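Local coordinates for FAD-binding PCMH-type domain-containing protein (Gibberella zeae, PDB 6YJO) that probably oxidises oligosaccharides by means of a covalently held flavin-adenine dinucleotide, as a member of the oxygen-dependent FAD-linked oxidoreductase family, at residues 174-179 / 183-188; 231-236 / 399-404; 274-279 / 285-290; 392-397 / 411-416. All blocks are in the same frame, centred on the assembly; numbering follows the deposited sequence.

In the fold
Interactions 1 and 3 are buried, interaction 4 is partly buried and interaction 2 lies at the surface. Interaction 1, beside the flavin, is made mainly by backbone amides and carbonyls around glycines. Interaction 3 pairs two strands of the seven-stranded antiparallel sheet and adds a side-chain amide bond. Interactions 2 and 4 share one long loop, between strands 380-386 and 417-423: residues 399-404 rest an apolar turn on strand 226-236, whereas 392-397 and 411-416 are joined by an arginine and a water. The salt bridge from Arg-413 to Asp-188 ties interaction 4 to interaction 1, and Phe-178 packs against Asn-274 and Gln-276 of interaction 3.

Interaction 1. Residues 174-179 / 183-188; sequences GGYGFA and HGLTLD. With FAD (flavin-adenine dinucleotide), chain C.
Tyr-176 uses its backbone on the flavin: its carbonyl O accepts from FAD N3 at 2.7 Å, while its N donates to FAD O2 at 3.2 Å, so the N-H and C=O of one residue pair with an acceptor and a donor of the pyrimidine ring. Three backbone hydrogen bonds join 174-179 to 183-188. His-183 N binds Ala-179 O at 2.8 Å, closing the turn of the short helix 180-183. Thr-186 N meets a lone pair of Gly-175 O at 2.9 Å, and Leu-187 N binds Gly-174 O at 3.1 Å. Asp-188 OD2 takes the Leu-185 amide from above the carboxylate plane, and its OD1 is salt-bridged to Arg-413. Gly-174 and Gly-175 suit their positive phi values; moreover Thr-186 OG1, bonded to Pro-158 O, sits 3.3 Å from Gly-175 CA, just where a CB would point, leaving no room for one. Leu-187 CG lies between its backbone N and carbonyl carbon (chi1 60°), which brings CD2 to 3.4 Å from Gly-174 CA. Farther out, Leu-185 CD2 touches the edge of the Tyr-176 ring, near its plane, at CD2 (3.8 Å). Backbone recognition of the isoalloxazine pyrimidine edge by a glycine-rich loop marks this as part of the FAD site.

Interaction 2. Residues 231-236 / 399-404; sequences GFQTFA and TLFTDL
Gln-233 and Phe-401 are brought together by the torsions of both side chains. In Gln-233, CG is anti to the backbone N (chi1 -168°), and a bend at chi2 (66°) turns the amide so that CD, OE1 and NE2 all lie near Phe-401 CZ. Phe-401 sets its CG anti to the carbonyl carbon and extends the far end of the ring to meet it. CZ lies 3.6 Å from Gln-233 CD, and CE2 is 3.7 Å from Gln-233 OE1. The two side chains cross at about a right angle, with the amide and ring planes 65° apart.

Beside this pair, Leu-400 sends CD1 to Gln-233 CB at 3.8 Å, the methyl meeting the methylene of the glutamine, and it also rests on Leu-191 of the adjoining strand 190-196. No hydrogen bond spans the two segments. The Gln-233 amide finds its polar partner elsewhere, NE2 donating to Asp-131 O, which helps hold the group in position beside the end of the phenyl ring. Glutamine suits such a site because its methylenes accept apolar neighbours while its end stays bonded.

Residues 399 to 402 form a type II beta turn, with Leu-400 and Phe-401 at its two corners and Phe-401 at a positive phi. Thr-399 N bonds Leu-404 O at 2.8 Å, closing the loop behind it. The contact is thus a turn at the surface, projecting from the long loop between strands 380-386 and 417-423 and packing its corner side chains on strand 226-236 of the six-stranded antiparallel sheet.

Interaction 3. Residues 274-279 / 285-290; sequences NMQIYM and TIQGVY
Gln-276 and Gln-287 face each other as a hydrogen-bonded antiparallel pair, each giving its N-H to the other's carbonyl at 3.0 Å between N and O. The pairs Asn-274 with Val-289 and Tyr-278 with Thr-285 are bonded in the same reciprocal way, while Met-275 with Gly-288 and Ile-277 with Ile-286 are the non-hydrogen-bonded pairs between them. Close passage is easy at Gly-288, whose CA comes within 3.0 Å of Asn-274 O in a CA-H...O contact.

Side-chain bonds run along the face that carries the two glutamines. Both have CG between backbone N and carbonyl carbon (chi1 85° in Gln-276) and then extended chains, so they lie side by side, pointing the same way. Gln-287 NE2 donates to a lone pair of Gln-276 OE1 at 3.0 Å with an angle of 164° at the hydrogen, and the amide planes are only 30° apart. The NE2 of Gln-276 goes to Asp-385 OD1, which helps fix the flip of that amide. Asn-274 ND2 bonds Thr-182 OG1 and reaches Val-289 O weakly at 3.4 Å.

Strands 273-280 and 283-290 form a beta hairpin in the middle of the seven-stranded antiparallel sheet, their axes 4.6 Å apart. Its glutamine face looks toward the flavin, about 7 Å from Gln-276 between nearest atoms.

Apolar contacts occupy the opposite face. Ile-286 uses its two branches separately: CG1 meets Ile-277 CG1 at 3.7 Å, and CG2 meets Met-275 SD at 3.8 Å. Branched and flexible apolar chains suit this face because helices 252-268 and 294-308 lie over it, with Met-262 touching all three residues.

Interaction 4. Residues 392-397 / 411-416; sequences SAVTNA and PHRDKL
Val-394 O is the gripped atom: Arg-413 NH1 donates to one of its lone pairs at 3.0 Å with an angle of 156° at the hydrogen, and Ala-397 N adds a weak bond. The oxygen lies near the guanidinium plane, at its edge, while Ala-397 CB sits over one face, 3.5 Å from Arg-413 NH1. Arg-413 reaches this position with CG anti to its carbonyl carbon (chi1 -68°) and a chain extended to NE, its CG and CD passing Val-394 O on the way. Arginine suits the site because one planar group can serve both this carbonyl and a second partner, Asp-188.

A water extends the join, giving protons to Arg-413 O at 2.7 Å and Lys-415 O at 2.9 Å, with a weak link to Thr-395 OG1, which is also bonded to Gly-389 O. Thr-395 CG2 also packs on Arg-413 O at 3.5 Å. Within 411-416, Lys-415 NZ forms a salt bridge with Asp-414 OD1.

Ser-392 OG accepts from Val-394 N at 3.2 Å, an ST turn that opens the helical bend 393-395. This bend and the Arg-413 bridge draw together two parts of the long loop joining strands 380-386 and 417-423, which are neighbours in the seven-stranded antiparallel sheet.

Interaction 1. Residues 174-179 / 183-188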
# COMPACT_ATOMS: atom_id res chain seq x y z
N GLY A 174 -3.24 1.72 -4.40
CA GLY A 174 -4.31 0.95 -3.78
C GLY A 174 -4.75 1.56 -2.47
O GLY A 174 -5.52 2.53 -2.44
N GLY A 175 -4.26 0.99 -1.37
CA GLY A 175 -4.64 1.46 -0.05
C GLY A 175 -5.68 0.56 0.57
O GLY A 175 -6.88 0.76 0.37
N TYR A 176 -5.24 -0.45 1.31
CA TYR A 176 -6.11 -1.45 1.89
C TYR A 176 -5.94 -1.49 3.41
O TYR A 176 -4.82 -1.38 3.92
CB TYR A 176 -5.83 -2.84 1.32
CG TYR A 176 -6.79 -3.90 1.81
CD1 TYR A 176 -6.58 -4.54 3.03
CD2 TYR A 176 -7.91 -4.25 1.07
CE1 TYR A 176 -7.46 -5.50 3.48
CE2 TYR A 176 -8.80 -5.21 1.52
CZ TYR A 176 -8.56 -5.83 2.73
OH TYR A 176 -9.43 -6.79 3.19
N GLY A 177 -7.05 -1.65 4.11
CA GLY A 177 -7.02 -1.71 5.55
C GLY A 177 -8.31 -2.31 6.09
O GLY A 177 -9.11 -2.89 5.35
N PHE A 178 -8.51 -2.14 7.39
CA PHE A 178 -9.63 -2.75 8.10
C PHE A 178 -10.95 -2.02 7.87
O PHE A 178 -11.95 -2.39 8.49
CB PHE A 178 -9.31 -2.82 9.60
CG PHE A 178 -8.32 -3.89 9.95
CD1 PHE A 178 -8.43 -5.17 9.41
CD2 PHE A 178 -7.27 -3.63 10.81
CE1 PHE A 178 -7.52 -6.15 9.73
CE2 PHE A 178 -6.35 -4.62 11.14
CZ PHE A 178 -6.48 -5.88 10.59
N ALA A 179 -10.98 -1.02 7.00
CA ALA A 179 -12.22 -0.41 6.52
C ALA A 179 -12.45 -0.64 5.03
O ALA A 179 -13.45 -0.16 4.50
CB ALA A 179 -12.21 1.09 6.81
N HIS A 183 -15.72 0.06 2.90
CA HIS A 183 -15.71 1.36 2.25
C HIS A 183 -14.71 1.46 1.10
O HIS A 183 -14.56 2.55 0.53
CB HIS A 183 -15.41 2.46 3.27
CG HIS A 183 -16.46 2.59 4.34
ND1 HIS A 183 -16.16 2.55 5.69
CD2 HIS A 183 -17.80 2.78 4.26
CE1 HIS A 183 -17.27 2.69 6.39
NE2 HIS A 183 -18.28 2.83 5.55
N GLY A 184 -14.01 0.38 0.75
CA GLY A 184 -13.23 0.32 -0.46
C GLY A 184 -11.76 0.64 -0.24
O GLY A 184 -11.33 1.07 0.84
N LEU A 185 -10.98 0.41 -1.29
CA LEU A 185 -9.60 0.87 -1.31
C LEU A 185 -9.56 2.39 -1.22
O LEU A 185 -10.52 3.09 -1.56
CB LEU A 185 -8.90 0.42 -2.60
CG LEU A 185 -8.85 -1.07 -2.93
CD1 LEU A 185 -8.30 -1.26 -4.34
CD2 LEU A 185 -8.00 -1.85 -1.92
N THR A 186 -8.42 2.91 -0.76
CA THR A 186 -8.25 4.36 -0.70
C THR A 186 -8.46 4.99 -2.07
O THR A 186 -9.05 6.07 -2.18
CB THR A 186 -6.87 4.71 -0.16
OG1 THR A 186 -6.57 3.90 0.99
CG2 THR A 186 -6.82 6.19 0.23
N LEU A 187 -7.97 4.34 -3.13
CA LEU A 187 -8.13 4.90 -4.46
C LEU A 187 -9.56 4.79 -4.98
O LEU A 187 -9.89 5.44 -5.98
CB LEU A 187 -7.17 4.23 -5.45
CG LEU A 187 -7.22 2.72 -5.71
CD1 LEU A 187 -8.46 2.30 -6.49
CD2 LEU A 187 -5.96 2.31 -6.46
N ASP A 188 -10.41 3.98 -4.33
CA ASP A 188 -11.81 3.92 -4.75
C ASP A 188 -12.54 5.20 -4.41
O ASP A 188 -13.54 5.54 -5.06
CB ASP A 188 -12.50 2.72 -4.10
CG ASP A 188 -12.00 1.39 -4.65
OD1 ASP A 188 -11.42 1.37 -5.75
OD2 ASP A 188 -12.20 0.35 -3.98
PA FAD C . 7.15 6.26 -0.47
O1A FAD C . 8.42 5.48 -0.47
O2A FAD C . 7.33 7.75 -0.14
O5B FAD C . 6.39 6.09 -1.84
C5B FAD C . 6.17 4.79 -2.42
C4B FAD C . 5.94 4.94 -3.90
O4B FAD C . 5.07 6.07 -4.13
C3B FAD C . 7.20 5.20 -4.72
O3B FAD C . 7.10 4.62 -6.01
C2B FAD C . 7.23 6.73 -4.78
O2B FAD C . 7.96 7.20 -5.91
C1B FAD C . 5.74 7.03 -4.93
N9A FAD C . 5.36 8.37 -4.50
C8A FAD C . 5.43 8.90 -3.24
N7A FAD C . 5.02 10.14 -3.15
C5A FAD C . 4.65 10.46 -4.45
C6A FAD C . 4.13 11.63 -5.03
N6A FAD C . 3.88 12.75 -4.35
N1A FAD C . 3.87 11.60 -6.35
C2A FAD C . 4.11 10.48 -7.04
N3A FAD C . 4.60 9.32 -6.60
C4A FAD C . 4.85 9.37 -5.28
N1 FAD C . -0.27 -1.09 2.60
C2 FAD C . -1.57 -1.51 2.65
O2 FAD C . -2.24 -1.66 1.62
N3 FAD C . -2.15 -1.78 3.87
C4 FAD C . -1.54 -1.67 5.11
O4 FAD C . -2.16 -1.94 6.13
C4X FAD C . -0.17 -1.23 5.04
N5 FAD C . 0.49 -1.10 6.16
C5X FAD C . 1.80 -0.66 6.09
C6 FAD C . 2.54 -0.54 7.27
C7 FAD C . 3.85 -0.09 7.26
C7M FAD C . 4.59 0.05 8.56
C8 FAD C . 4.48 0.19 6.03
C8M FAD C . 5.90 0.67 5.98
C9 FAD C . 3.76 0.05 4.85
C9A FAD C . 2.43 -0.38 4.87
N10 FAD C . 1.68 -0.53 3.69
C10 FAD C . 0.38 -0.96 3.74
C1' FAD C . 2.29 -0.28 2.38
C2' FAD C . 2.05 1.12 1.84
O2' FAD C . 0.73 1.23 1.32
C3' FAD C . 3.05 1.39 0.71
O3' FAD C . 4.36 1.16 1.22
C4' FAD C . 3.00 2.80 0.13
O4' FAD C . 3.12 2.75 -1.29
C5' FAD C . 4.10 3.66 0.71
O5' FAD C . 3.81 5.05 0.43
P FAD C . 4.70 6.19 1.03
O1P FAD C . 4.40 7.50 0.30
O2P FAD C . 4.57 6.19 2.50
O3P FAD C . 6.15 5.65 0.60

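Interaction 2. Residues 231-236 / 399-404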
# COMPACT_ATOMS: atom_id res chain seq x y z
N GLY A 231 -7.37 14.39 -3.92
CA GLY A 231 -8.74 14.64 -3.52
C GLY A 231 -9.44 13.31 -3.29
O GLY A 231 -9.22 12.35 -4.04
N PHE A 232 -10.26 13.25 -2.24
CA PHE A 232 -11.05 12.07 -1.92
C PHE A 232 -12.43 12.48 -1.43
O PHE A 232 -12.62 13.57 -0.89
CB PHE A 232 -10.39 11.22 -0.82
CG PHE A 232 -8.93 10.94 -1.04
CD1 PHE A 232 -8.52 9.78 -1.67
CD2 PHE A 232 -7.97 11.82 -0.57
CE1 PHE A 232 -7.18 9.52 -1.86
CE2 PHE A 232 -6.63 11.56 -0.75
CZ PHE A 232 -6.23 10.41 -1.40
N GLN A 233 -13.40 11.57 -1.59
CA GLN A 233 -14.74 11.71 -1.05
C GLN A 233 -14.79 10.92 0.26
O GLN A 233 -14.71 9.69 0.25
CB GLN A 233 -15.79 11.21 -2.04
CG GLN A 233 -17.22 11.59 -1.69
CD GLN A 233 -17.47 13.09 -1.75
OE1 GLN A 233 -16.94 13.78 -2.63
NE2 GLN A 233 -18.26 13.61 -0.82
N THR A 234 -14.92 11.63 1.37
CA THR A 234 -14.89 10.99 2.68
C THR A 234 -16.22 10.30 2.98
O THR A 234 -17.27 10.61 2.39
CB THR A 234 -14.61 12.02 3.78
OG1 THR A 234 -15.77 12.84 3.97
CG2 THR A 234 -13.43 12.90 3.42
N PHE A 235 -16.17 9.36 3.92
CA PHE A 235 -17.35 8.77 4.52
C PHE A 235 -17.40 9.16 6.00
O PHE A 235 -16.40 9.60 6.58
CB PHE A 235 -17.36 7.25 4.36
CG PHE A 235 -16.27 6.54 5.12
CD1 PHE A 235 -16.45 6.18 6.44
CD2 PHE A 235 -15.07 6.22 4.50
CE1 PHE A 235 -15.45 5.53 7.14
CE2 PHE A 235 -14.07 5.57 5.20
CZ PHE A 235 -14.26 5.22 6.52
N ALA A 236 -18.58 9.00 6.60
CA ALA A 236 -18.76 9.41 7.99
C ALA A 236 -18.08 8.41 8.91
O ALA A 236 -18.38 7.21 8.86
CB ALA A 236 -20.25 9.51 8.32
N THR A 399 -17.50 4.45 -10.14
CA THR A 399 -17.22 5.87 -10.26
C THR A 399 -18.09 6.63 -9.26
O THR A 399 -19.29 6.36 -9.13
CB THR A 399 -17.49 6.37 -11.68
OG1 THR A 399 -16.52 5.81 -12.57
CG2 THR A 399 -17.41 7.88 -11.74
N LEU A 400 -17.48 7.56 -8.54
CA LEU A 400 -18.17 8.22 -7.44
C LEU A 400 -19.45 8.89 -7.93
O LEU A 400 -19.52 9.43 -9.04
CB LEU A 400 -17.24 9.23 -6.77
CG LEU A 400 -16.04 8.54 -6.11
CD1 LEU A 400 -15.14 9.52 -5.36
CD2 LEU A 400 -16.51 7.43 -5.18
N PHE A 401 -20.48 8.85 -7.07
CA PHE A 401 -21.78 9.44 -7.37
C PHE A 401 -22.41 8.82 -8.61
O PHE A 401 -23.18 9.47 -9.32
CB PHE A 401 -21.68 10.96 -7.52
CG PHE A 401 -21.17 11.66 -6.29
CD1 PHE A 401 -21.87 11.60 -5.10
CD2 PHE A 401 -19.98 12.37 -6.33
CE1 PHE A 401 -21.40 12.24 -3.97
CE2 PHE A 401 -19.51 13.02 -5.21
CZ PHE A 401 -20.21 12.95 -4.03
N THR A 402 -22.10 7.55 -8.87
CA THR A 402 -22.55 6.86 -10.06
C THR A 402 -22.80 5.39 -9.73
O THR A 402 -22.35 4.88 -8.70
CB THR A 402 -21.53 7.00 -11.20
OG1 THR A 402 -21.40 8.38 -11.56
CG2 THR A 402 -21.96 6.22 -12.42
N ASP A 403 -23.55 4.72 -10.61
CA ASP A 403 -23.73 3.28 -10.55
C ASP A 403 -22.94 2.55 -11.63
O ASP A 403 -23.23 1.38 -11.93
CB ASP A 403 -25.22 2.92 -10.66
CG ASP A 403 -25.94 2.99 -9.32
OD1 ASP A 403 -25.37 3.57 -8.36
OD2 ASP A 403 -27.07 2.46 -9.21
N LEU A 404 -21.93 3.23 -12.25
CA LEU A 404 -21.04 2.74 -13.29
C LEU A 404 -19.68 2.37 -12.70
O LEU A 404 -19.27 2.94 -11.69
CB LEU A 404 -20.86 3.80 -14.39
CG LEU A 404 -22.12 4.45 -14.98
CD1 LEU A 404 -21.75 5.53 -15.99
CD2 LEU A 404 -23.05 3.41 -15.60

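Interaction 3. Residues 274-279 / 285-290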
# COMPACT_ATOMS: atom_id res chain seq x y z
N ASN A 274 -14.61 -6.90 8.57
CA ASN A 274 -13.28 -6.82 7.97
C ASN A 274 -12.35 -7.76 8.72
O ASN A 274 -12.31 -7.73 9.96
CB ASN A 274 -12.75 -5.38 8.03
CG ASN A 274 -13.64 -4.41 7.27
OD1 ASN A 274 -13.36 -4.08 6.11
ND2 ASN A 274 -14.70 -3.93 7.92
N MET A 275 -11.61 -8.59 7.99
CA MET A 275 -10.87 -9.67 8.62
C MET A 275 -9.54 -9.91 7.92
O MET A 275 -9.42 -9.69 6.71
CB MET A 275 -11.69 -10.97 8.61
CG MET A 275 -11.52 -11.81 9.86
SD MET A 275 -12.74 -13.13 9.96
CE MET A 275 -12.01 -14.34 8.87
N GLN A 276 -8.56 -10.37 8.70
CA GLN A 276 -7.33 -10.97 8.19
C GLN A 276 -6.92 -12.06 9.17
O GLN A 276 -7.47 -12.17 10.27
CB GLN A 276 -6.22 -9.91 8.03
CG GLN A 276 -5.41 -9.62 9.29
CD GLN A 276 -4.38 -8.52 9.11
OE1 GLN A 276 -3.74 -8.10 10.08
NE2 GLN A 276 -4.21 -8.04 7.88
N ILE A 277 -5.97 -12.90 8.76
CA ILE A 277 -5.38 -13.91 9.64
C ILE A 277 -3.87 -13.77 9.62
O ILE A 277 -3.24 -13.99 8.58
CB ILE A 277 -5.80 -15.34 9.27
CG1 ILE A 277 -5.12 -16.33 10.24
CG2 ILE A 277 -5.43 -15.67 7.83
CD1 ILE A 277 -5.57 -17.76 10.08
N TYR A 278 -3.30 -13.42 10.77
CA TYR A 278 -1.86 -13.50 10.97
C TYR A 278 -1.46 -14.96 11.17
O TYR A 278 -2.02 -15.65 12.03
CB TYR A 278 -1.46 -12.66 12.18
CG TYR A 278 -0.09 -12.97 12.76
CD1 TYR A 278 0.11 -14.07 13.58
CD2 TYR A 278 1.00 -12.15 12.50
CE1 TYR A 278 1.36 -14.36 14.11
CE2 TYR A 278 2.24 -12.42 13.03
CZ TYR A 278 2.42 -13.53 13.83
OH TYR A 278 3.66 -13.81 14.36
N MET A 279 -0.50 -15.43 10.37
CA MET A 279 0.11 -16.74 10.59
C MET A 279 1.59 -16.54 10.83
O MET A 279 2.29 -15.96 9.99
CB MET A 279 -0.11 -17.67 9.39
CG MET A 279 -1.54 -17.73 8.90
SD MET A 279 -1.78 -18.98 7.62
CE MET A 279 -1.33 -20.48 8.49
N THR A 285 -3.53 -15.98 14.46
CA THR A 285 -4.46 -15.04 15.09
C THR A 285 -5.36 -14.46 14.01
O THR A 285 -4.89 -13.71 13.16
CB THR A 285 -3.72 -13.92 15.83
OG1 THR A 285 -2.91 -14.48 16.87
CG2 THR A 285 -4.72 -12.94 16.43
N ILE A 286 -6.64 -14.81 14.05
CA ILE A 286 -7.64 -14.16 13.21
C ILE A 286 -8.07 -12.87 13.90
O ILE A 286 -8.55 -12.90 15.04
CB ILE A 286 -8.83 -15.08 12.94
CG1 ILE A 286 -8.40 -16.24 12.03
CG2 ILE A 286 -9.97 -14.30 12.27
CD1 ILE A 286 -9.46 -17.30 11.84
N GLN A 287 -7.90 -11.74 13.23
CA GLN A 287 -8.16 -10.43 13.80
C GLN A 287 -8.77 -9.53 12.74
O GLN A 287 -8.43 -9.63 11.56
CB GLN A 287 -6.87 -9.81 14.34
CG GLN A 287 -5.82 -9.51 13.26
CD GLN A 287 -4.43 -9.28 13.82
OE1 GLN A 287 -4.17 -9.55 14.99
NE2 GLN A 287 -3.53 -8.77 12.99
N GLY A 288 -9.65 -8.63 13.17
CA GLY A 288 -10.30 -7.73 12.24
C GLY A 288 -11.11 -6.67 12.94
O GLY A 288 -10.90 -6.39 14.13
N VAL A 289 -12.04 -6.07 12.20
CA VAL A 289 -12.88 -4.99 12.70
C VAL A 289 -14.30 -5.18 12.16
O VAL A 289 -14.49 -5.39 10.96
CB VAL A 289 -12.35 -3.60 12.29
CG1 VAL A 289 -13.35 -2.52 12.71
CG2 VAL A 289 -10.98 -3.35 12.90
N TYR A 290 -15.28 -5.09 13.05
CA TYR A 290 -16.69 -5.12 12.68
C TYR A 290 -17.31 -3.78 13.05
O TYR A 290 -17.35 -3.42 14.23
CB TYR A 290 -17.43 -6.26 13.38
CG TYR A 290 -18.88 -6.40 12.97
CD1 TYR A 290 -19.23 -7.12 11.83
CD2 TYR A 290 -19.90 -5.82 13.71
CE1 TYR A 290 -20.55 -7.25 11.44
CE2 TYR A 290 -21.23 -5.95 13.34
CZ TYR A 290 -21.55 -6.66 12.20
OH TYR A 290 -22.86 -6.79 11.82

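Interaction 4. Residues 392-397 / 411-416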
# COMPACT_ATOMS: atom_id res chain seq x y z
N SER A 392 -17.67 -7.49 -0.60
CA SER A 392 -16.59 -6.52 -0.46
C SER A 392 -16.88 -5.32 -1.36
O SER A 392 -17.30 -5.48 -2.51
CB SER A 392 -15.25 -7.14 -0.83
OG SER A 392 -14.22 -6.16 -0.86
N ALA A 393 -16.64 -4.12 -0.83
CA ALA A 393 -16.85 -2.91 -1.61
C ALA A 393 -15.78 -2.72 -2.68
O ALA A 393 -15.98 -1.92 -3.60
CB ALA A 393 -16.88 -1.68 -0.70
N VAL A 394 -14.66 -3.44 -2.58
CA VAL A 394 -13.61 -3.33 -3.58
C VAL A 394 -14.03 -4.01 -4.88
O VAL A 394 -13.66 -3.56 -5.97
CB VAL A 394 -12.30 -3.93 -3.04
CG1 VAL A 394 -11.19 -3.83 -4.07
CG2 VAL A 394 -11.91 -3.25 -1.73
N THR A 395 -14.80 -5.09 -4.79
CA THR A 395 -15.02 -5.96 -5.94
C THR A 395 -15.74 -5.24 -7.07
O THR A 395 -15.37 -5.39 -8.25
CB THR A 395 -15.80 -7.20 -5.50
OG1 THR A 395 -15.08 -7.86 -4.45
CG2 THR A 395 -15.97 -8.17 -6.66
N ASN A 396 -16.76 -4.45 -6.75
CA ASN A 396 -17.53 -3.71 -7.75
C ASN A 396 -17.52 -2.22 -7.46
O ASN A 396 -18.53 -1.53 -7.62
CB ASN A 396 -18.96 -4.24 -7.82
CG ASN A 396 -19.02 -5.69 -8.24
OD1 ASN A 396 -19.43 -6.55 -7.46
ND2 ASN A 396 -18.60 -5.97 -9.47
N ALA A 397 -16.36 -1.70 -7.03
CA ALA A 397 -16.21 -0.27 -6.83
C ALA A 397 -16.68 0.48 -8.07
O ALA A 397 -16.52 0.02 -9.20
CB ALA A 397 -14.75 0.07 -6.52
N PRO A 411 -6.03 -3.97 -11.12
CA PRO A 411 -6.59 -5.10 -11.86
C PRO A 411 -7.19 -6.22 -11.02
O PRO A 411 -7.77 -7.16 -11.57
CB PRO A 411 -5.36 -5.62 -12.62
CG PRO A 411 -4.25 -5.42 -11.62
CD PRO A 411 -4.60 -4.17 -10.82
N HIS A 412 -7.08 -6.14 -9.69
CA HIS A 412 -7.30 -7.30 -8.83
C HIS A 412 -8.65 -7.28 -8.12
O HIS A 412 -8.83 -8.01 -7.14
CB HIS A 412 -6.17 -7.40 -7.80
CG HIS A 412 -4.80 -7.48 -8.40
ND1 HIS A 412 -4.45 -8.46 -9.32
CD2 HIS A 412 -3.70 -6.72 -8.23
CE1 HIS A 412 -3.19 -8.29 -9.67
NE2 HIS A 412 -2.71 -7.24 -9.03
N ARG A 413 -9.61 -6.50 -8.61
CA ARG A 413 -10.93 -6.51 -7.98
C ARG A 413 -11.59 -7.88 -8.07
O ARG A 413 -12.50 -8.17 -7.29
CB ARG A 413 -11.83 -5.45 -8.61
CG ARG A 413 -11.38 -4.04 -8.29
CD ARG A 413 -12.27 -2.98 -8.90
NE ARG A 413 -11.58 -1.70 -8.93
CZ ARG A 413 -11.29 -0.98 -7.84
NH1 ARG A 413 -11.64 -1.43 -6.64
NH2 ARG A 413 -10.64 0.17 -7.95
N ASP A 414 -11.15 -8.73 -9.00
CA ASP A 414 -11.67 -10.08 -9.11
C ASP A 414 -10.99 -11.06 -8.16
O ASP A 414 -11.43 -12.21 -8.06
CB ASP A 414 -11.53 -10.59 -10.55
CG ASP A 414 -10.08 -10.62 -11.02
OD1 ASP A 414 -9.20 -10.13 -10.29
OD2 ASP A 414 -9.83 -11.14 -12.13
N LYS A 415 -9.94 -10.63 -7.47
CA LYS A 415 -9.26 -11.50 -6.53
C LYS A 415 -10.02 -11.55 -5.20
O LYS A 415 -10.78 -10.65 -4.85
CB LYS A 415 -7.82 -11.04 -6.31
CG LYS A 415 -7.01 -10.85 -7.59
CD LYS A 415 -6.99 -12.13 -8.44
CE LYS A 415 -6.12 -11.95 -9.68
NZ LYS A 415 -6.62 -10.85 -10.56
N LEU A 416 -9.80 -12.63 -4.46
CA LEU A 416 -10.46 -12.83 -3.18
C LEU A 416 -9.56 -12.60 -1.98
O LEU A 416 -10.04 -12.09 -0.96
CB LEU A 416 -11.04 -14.24 -3.10
CG LEU A 416 -11.77 -14.61 -1.81
CD1 LEU A 416 -13.03 -13.77 -1.64
CD2 LEU A 416 -12.11 -16.09 -1.79
O HOH W 1 -13.50 -10.35 -5.95